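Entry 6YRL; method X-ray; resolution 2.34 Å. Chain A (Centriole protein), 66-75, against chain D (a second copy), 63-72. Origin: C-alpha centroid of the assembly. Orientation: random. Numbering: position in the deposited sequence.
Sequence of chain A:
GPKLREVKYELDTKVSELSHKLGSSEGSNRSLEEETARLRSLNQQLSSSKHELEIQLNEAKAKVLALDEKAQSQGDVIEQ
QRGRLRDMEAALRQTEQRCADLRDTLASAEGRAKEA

Chain A (66-75) ALDEKAQSQG
Chain D 63-72: KVLALDEKAQ

Two helices from copies of one centriole protein meet here in an in-register contact, running in the same general direction and held by aliphatic packing around a pair of identical leucines. Both stretches are helical throughout, with phi/psi near -60/-45, and each belongs to a longer helix; typical i to i+4 bonds run from A71(A) N to L67(A) O (2.8 Å) and from A71(D) N to L67(D) O (2.9 Å). Their axes run in the same N-to-C direction, cross at 31° and approach to 9.2 Å. Such an arrangement lets a residue face its own counterpart: the CA atoms of L67(A) and L67(D) lie 6.1 Å apart. L67(A) CB touches L67(D) CB at 3.8 Å.

Both leucines point their CA-to-CB bonds toward the partner and adopt the m,t rotamer, chi1/chi2 being -74°/163° in L67(A) and -78°/176° in L67(D). L67(A) also packs its CD1 against CG1 of V64(D) at 3.8 Å, roughly one helical turn earlier; V64(D) has chi1 t. The leucine-aspartate contacts are reciprocal: L67(A) CD2 lies 3.8 Å from D68(D) OD1 and L67(D) CD2 4.1 Å from D68(A) OD1, van der Waals contacts at the edge of the apolar patch. Both aspartates have chi1 t and sideways CA-to-CB bonds.

One turn onward A71(A) and A71(D), both buried, occupy the interface; A71(D) has 75 Å² covered by the other stretch, more than L67(D). K70(A), extended with all four chi angles t, brings its aliphatic CE to 4.5 Å from A71(D) CB. Q74(A), whose CA-to-CB bond points toward the other stretch, has chi1 m and chi2 t and ends beside the A71(D) carbonyl, though its amide orientation is uncertain. Altogether the stretches bury 406 Å², to which L67(A) contributes most.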

ATOM      1  N   ALA A  66     -11.285  -2.384  11.001  1.00 35.37           N
ATOM      2  CA  ALA A  66     -10.933  -3.560  11.796  1.00 29.24           C
ATOM      3  C   ALA A  66      -9.501  -3.478  12.324  1.00 47.15           C
ATOM      4  O   ALA A  66      -9.254  -3.628  13.531  1.00 45.64           O
ATOM      5  CB  ALA A  66     -11.124  -4.825  10.957  1.00 32.33           C
ATOM      6  N   LEU A  67      -8.542  -3.235  11.430  1.00 39.24           N
ATOM      7  CA  LEU A  67      -7.146  -3.172  11.852  1.00 37.70           C
ATOM      8  C   LEU A  67      -6.896  -2.025  12.823  1.00 39.46           C
ATOM      9  O   LEU A  67      -6.090  -2.170  13.747  1.00 39.18           O
ATOM     10  CB  LEU A  67      -6.239  -3.051  10.631  1.00 37.36           C
ATOM     11  CG  LEU A  67      -6.112  -4.363   9.856  1.00 40.16           C
ATOM     12  CD1 LEU A  67      -5.555  -4.096   8.472  1.00 49.84           C
ATOM     13  CD2 LEU A  67      -5.245  -5.382  10.608  1.00 33.85           C
ATOM     14  N   ASP A  68      -7.566  -0.885  12.644  1.00 35.16           N
ATOM     15  CA  ASP A  68      -7.393   0.210  13.599  1.00 36.78           C
ATOM     16  C   ASP A  68      -7.912  -0.187  14.976  1.00 44.45           C
ATOM     17  O   ASP A  68      -7.263   0.083  15.994  1.00 41.80           O
ATOM     18  CB  ASP A  68      -8.098   1.472  13.096  1.00 34.33           C
ATOM     19  CG  ASP A  68      -7.750   2.708  13.918  1.00 49.45           C
ATOM     20  OD1 ASP A  68      -6.564   3.103  13.941  1.00 63.34           O
ATOM     21  OD2 ASP A  68      -8.665   3.288  14.542  1.00 67.21           O
ATOM     22  N   GLU A  69      -9.073  -0.845  15.025  1.00 38.38           N
ATOM     23  CA  GLU A  69      -9.579  -1.365  16.289  1.00 49.71           C
ATOM     24  C   GLU A  69      -8.548  -2.268  16.948  1.00 48.78           C
ATOM     25  O   GLU A  69      -8.149  -2.047  18.106  1.00 51.10           O
ATOM     26  CB  GLU A  69     -10.891  -2.119  16.049  1.00 53.87           C
ATOM     27  CG  GLU A  69     -11.569  -2.638  17.314  1.00 57.88           C
ATOM     28  CD  GLU A  69     -12.583  -3.737  17.032  1.00 58.91           C
ATOM     29  OE1 GLU A  69     -13.091  -3.807  15.886  1.00 55.19           O
ATOM     30  OE2 GLU A  69     -12.885  -4.522  17.961  1.00 47.49           O
ATOM     31  N   LYS A  70      -8.078  -3.278  16.204  1.00 40.32           N
ATOM     32  CA  LYS A  70      -7.114  -4.220  16.765  1.00 40.46           C
ATOM     33  C   LYS A  70      -5.853  -3.511  17.234  1.00 37.63           C
ATOM     34  O   LYS A  70      -5.320  -3.818  18.307  1.00 51.14           O
ATOM     35  CB  LYS A  70      -6.760  -5.295  15.745  1.00 33.25           C
ATOM     36  CG  LYS A  70      -5.754  -6.296  16.291  1.00 45.66           C
ATOM     37  CD  LYS A  70      -5.593  -7.482  15.362  1.00 61.86           C
ATOM     38  CE  LYS A  70      -4.408  -8.344  15.768  1.00 62.98           C
ATOM     39  NZ  LYS A  70      -4.318  -9.560  14.914  1.00 61.92           N
ATOM     40  N   ALA A  71      -5.369  -2.548  16.454  1.00 39.28           N
ATOM     41  CA  ALA A  71      -4.146  -1.847  16.829  1.00 44.21           C
ATOM     42  C   ALA A  71      -4.338  -1.039  18.104  1.00 46.95           C
ATOM     43  O   ALA A  71      -3.461  -1.038  18.971  1.00 47.43           O
ATOM     44  CB  ALA A  71      -3.683  -0.944  15.686  1.00 43.43           C
ATOM     45  N   GLN A  72      -5.472  -0.344  18.239  1.00 43.10           N
ATOM     46  CA  GLN A  72      -5.696   0.461  19.437  1.00 39.73           C
ATOM     47  C   GLN A  72      -5.756  -0.419  20.676  1.00 41.55           C
ATOM     48  O   GLN A  72      -5.103  -0.137  21.694  1.00 47.78           O
ATOM     49  CB  GLN A  72      -6.983   1.271  19.297  1.00 45.34           C
ATOM     50  CG  GLN A  72      -6.968   2.276  18.171  1.00 50.70           C
ATOM     51  CD  GLN A  72      -7.153   3.693  18.662  1.00 63.32           C
ATOM     52  OE1 GLN A  72      -6.741   4.040  19.772  1.00 66.86           O
ATOM     53  NE2 GLN A  72      -7.786   4.522  17.839  1.00 73.34           N
ATOM     54  N   SER A  73      -6.534  -1.503  20.607  1.00 45.27           N
ATOM     55  CA  SER A  73      -6.567  -2.424  21.738  1.00 42.71           C
ATOM     56  C   SER A  73      -5.178  -2.973  22.034  1.00 41.51           C
ATOM     57  O   SER A  73      -4.771  -3.060  23.203  1.00 48.19           O
ATOM     58  CB  SER A  73      -7.552  -3.552  21.464  1.00 34.41           C
ATOM     59  OG  SER A  73      -8.868  -3.054  21.546  1.00 58.08           O
ATOM     60  N   GLN A  74      -4.424  -3.319  20.987  1.00 37.06           N
ATOM     61  CA  GLN A  74      -3.072  -3.822  21.198  1.00 39.04           C
ATOM     62  C   GLN A  74      -2.211  -2.787  21.903  1.00 46.57           C
ATOM     63  O   GLN A  74      -1.455  -3.122  22.824  1.00 39.52           O
ATOM     64  CB  GLN A  74      -2.451  -4.229  19.867  1.00 40.83           C
ATOM     65  CG  GLN A  74      -2.722  -5.678  19.488  1.00 44.55           C
ATOM     66  CD  GLN A  74      -1.993  -6.093  18.222  1.00 47.66           C
ATOM     67  OE1 GLN A  74      -1.522  -5.247  17.461  1.00 50.93           O
ATOM     68  NE2 GLN A  74      -1.904  -7.399  17.987  1.00 50.14           N
ATOM     69  N   GLY A  75      -2.340  -1.517  21.512  1.00 34.84           N
ATOM     70  CA  GLY A  75      -1.592  -0.467  22.186  1.00 36.62           C
ATOM     71  C   GLY A  75      -1.927  -0.378  23.662  1.00 41.85           C
ATOM     72  O   GLY A  75      -1.038  -0.242  24.512  1.00 46.92           O
TER
ATOM     73  N   LYS D  63      -2.911   2.646   3.699  1.00 43.14           N
ATOM     74  CA  LYS D  63      -3.285   2.668   5.110  1.00 38.60           C
ATOM     75  C   LYS D  63      -3.414   1.257   5.670  1.00 38.04           C
ATOM     76  O   LYS D  63      -3.018   0.998   6.813  1.00 36.28           O
ATOM     77  CB  LYS D  63      -4.586   3.436   5.320  1.00 34.21           C
ATOM     78  CG  LYS D  63      -4.714   3.972   6.741  1.00 49.41           C
ATOM     79  CD  LYS D  63      -5.631   5.176   6.806  1.00 59.78           C
ATOM     80  CE  LYS D  63      -6.065   5.443   8.246  1.00 84.98           C
ATOM     81  NZ  LYS D  63      -6.919   6.676   8.379  1.00 85.94           N
ATOM     82  N   VAL D  64      -3.947   0.323   4.877  1.00 34.97           N
ATOM     83  CA  VAL D  64      -4.029  -1.050   5.360  1.00 38.71           C
ATOM     84  C   VAL D  64      -2.632  -1.617   5.596  1.00 44.84           C
ATOM     85  O   VAL D  64      -2.368  -2.226   6.638  1.00 40.27           O
ATOM     86  CB  VAL D  64      -4.844  -1.933   4.398  1.00 35.99           C
ATOM     87  CG1 VAL D  64      -4.762  -3.382   4.840  1.00 35.90           C
ATOM     88  CG2 VAL D  64      -6.291  -1.487   4.360  1.00 40.68           C
ATOM     89  N   LEU D  65      -1.705  -1.408   4.660  1.00 36.07           N
ATOM     90  CA  LEU D  65      -0.357  -1.948   4.847  1.00 34.75           C
ATOM     91  C   LEU D  65       0.301  -1.388   6.108  1.00 38.41           C
ATOM     92  O   LEU D  65       0.906  -2.133   6.897  1.00 41.68           O
ATOM     93  CB  LEU D  65       0.497  -1.664   3.615  1.00 35.37           C
ATOM     94  CG  LEU D  65       0.118  -2.514   2.404  1.00 35.95           C
ATOM     95  CD1 LEU D  65       0.860  -2.033   1.174  1.00 37.12           C
ATOM     96  CD2 LEU D  65       0.407  -3.980   2.673  1.00 45.31           C
ATOM     97  N   ALA D  66       0.186  -0.075   6.324  1.00 38.12           N
ATOM     98  CA  ALA D  66       0.741   0.512   7.541  1.00 34.25           C
ATOM     99  C   ALA D  66       0.090  -0.085   8.789  1.00 35.32           C
ATOM    100  O   ALA D  66       0.778  -0.484   9.739  1.00 46.48           O
ATOM    101  CB  ALA D  66       0.568   2.027   7.506  1.00 31.19           C
ATOM    102  N   LEU D  67      -1.243  -0.181   8.793  1.00 42.12           N
ATOM    103  CA  LEU D  67      -1.942  -0.691   9.968  1.00 31.07           C
ATOM    104  C   LEU D  67      -1.574  -2.142  10.245  1.00 35.68           C
ATOM    105  O   LEU D  67      -1.336  -2.520  11.397  1.00 32.11           O
ATOM    106  CB  LEU D  67      -3.453  -0.541   9.788  1.00 40.16           C
ATOM    107  CG  LEU D  67      -4.047   0.858  10.009  1.00 46.70           C
ATOM    108  CD1 LEU D  67      -5.537   0.857   9.698  1.00 49.47           C
ATOM    109  CD2 LEU D  67      -3.818   1.364  11.429  1.00 39.77           C
ATOM    110  N   ASP D  68      -1.509  -2.969   9.201  1.00 30.40           N
ATOM    111  CA  ASP D  68      -1.175  -4.377   9.389  1.00 44.71           C
ATOM    112  C   ASP D  68       0.241  -4.541   9.925  1.00 46.91           C
ATOM    113  O   ASP D  68       0.477  -5.352  10.833  1.00 49.60           O
ATOM    114  CB  ASP D  68      -1.348  -5.144   8.077  1.00 49.11           C
ATOM    115  CG  ASP D  68      -1.508  -6.640   8.297  1.00 61.36           C
ATOM    116  OD1 ASP D  68      -2.115  -7.021   9.322  1.00 62.93           O
ATOM    117  OD2 ASP D  68      -1.045  -7.430   7.446  1.00 58.80           O
ATOM    118  N   GLU D  69       1.197  -3.772   9.391  1.00 36.55           N
ATOM    119  CA  GLU D  69       2.544  -3.830   9.949  1.00 36.01           C
ATOM    120  C   GLU D  69       2.538  -3.429  11.419  1.00 44.80           C
ATOM    121  O   GLU D  69       3.216  -4.053  12.248  1.00 50.52           O
ATOM    122  CB  GLU D  69       3.489  -2.935   9.145  1.00 39.49           C
ATOM    123  CG  GLU D  69       4.902  -2.850   9.723  1.00 47.07           C
ATOM    124  CD  GLU D  69       5.588  -4.206   9.813  1.00 52.27           C
ATOM    125  OE1 GLU D  69       5.455  -5.023   8.872  1.00 51.62           O
ATOM    126  OE2 GLU D  69       6.260  -4.453  10.836  1.00 57.16           O
ATOM    127  N   LYS D  70       1.748  -2.407  11.767  1.00 37.95           N
ATOM    128  CA  LYS D  70       1.638  -2.011  13.167  1.00 38.17           C
ATOM    129  C   LYS D  70       1.088  -3.145  14.023  1.00 38.99           C
ATOM    130  O   LYS D  70       1.611  -3.423  15.109  1.00 46.60           O
ATOM    131  CB  LYS D  70       0.754  -0.772  13.293  1.00 37.19           C
ATOM    132  CG  LYS D  70       0.700  -0.207  14.701  1.00 49.52           C
ATOM    133  CD  LYS D  70       0.219   1.239  14.702  1.00 50.18           C
ATOM    134  CE  LYS D  70       0.396   1.877  16.075  1.00 61.67           C
ATOM    135  NZ  LYS D  70       0.191   3.356  16.041  1.00 57.81           N
ATOM    136  N   ALA D  71       0.041  -3.815  13.547  1.00 41.15           N
ATOM    137  CA  ALA D  71      -0.577  -4.872  14.340  1.00 40.87           C
ATOM    138  C   ALA D  71       0.370  -6.047  14.532  1.00 38.17           C
ATOM    139  O   ALA D  71       0.405  -6.653  15.610  1.00 47.40           O
ATOM    140  CB  ALA D  71      -1.878  -5.332  13.687  1.00 31.51           C
ATOM    141  N   GLN D  72       1.148  -6.390  13.505  1.00 39.68           N
ATOM    142  CA  GLN D  72       2.094  -7.488  13.677  1.00 44.18           C
ATOM    143  C   GLN D  72       3.205  -7.104  14.649  1.00 42.25           C
ATOM    144  O   GLN D  72       3.526  -7.874  15.565  1.00 50.30           O
ATOM    145  CB  GLN D  72       2.642  -7.930  12.317  1.00 39.73           C
ATOM    146  CG  GLN D  72       1.764  -9.012  11.669  1.00 64.86           C
ATOM    147  CD  GLN D  72       2.015  -9.220  10.178  1.00 80.03           C
ATOM    148  OE1 GLN D  72       2.249  -8.268   9.433  1.00 70.85           O
ATOM    149  NE2 GLN D  72       1.935 -10.472   9.735  1.00 84.37           N
TER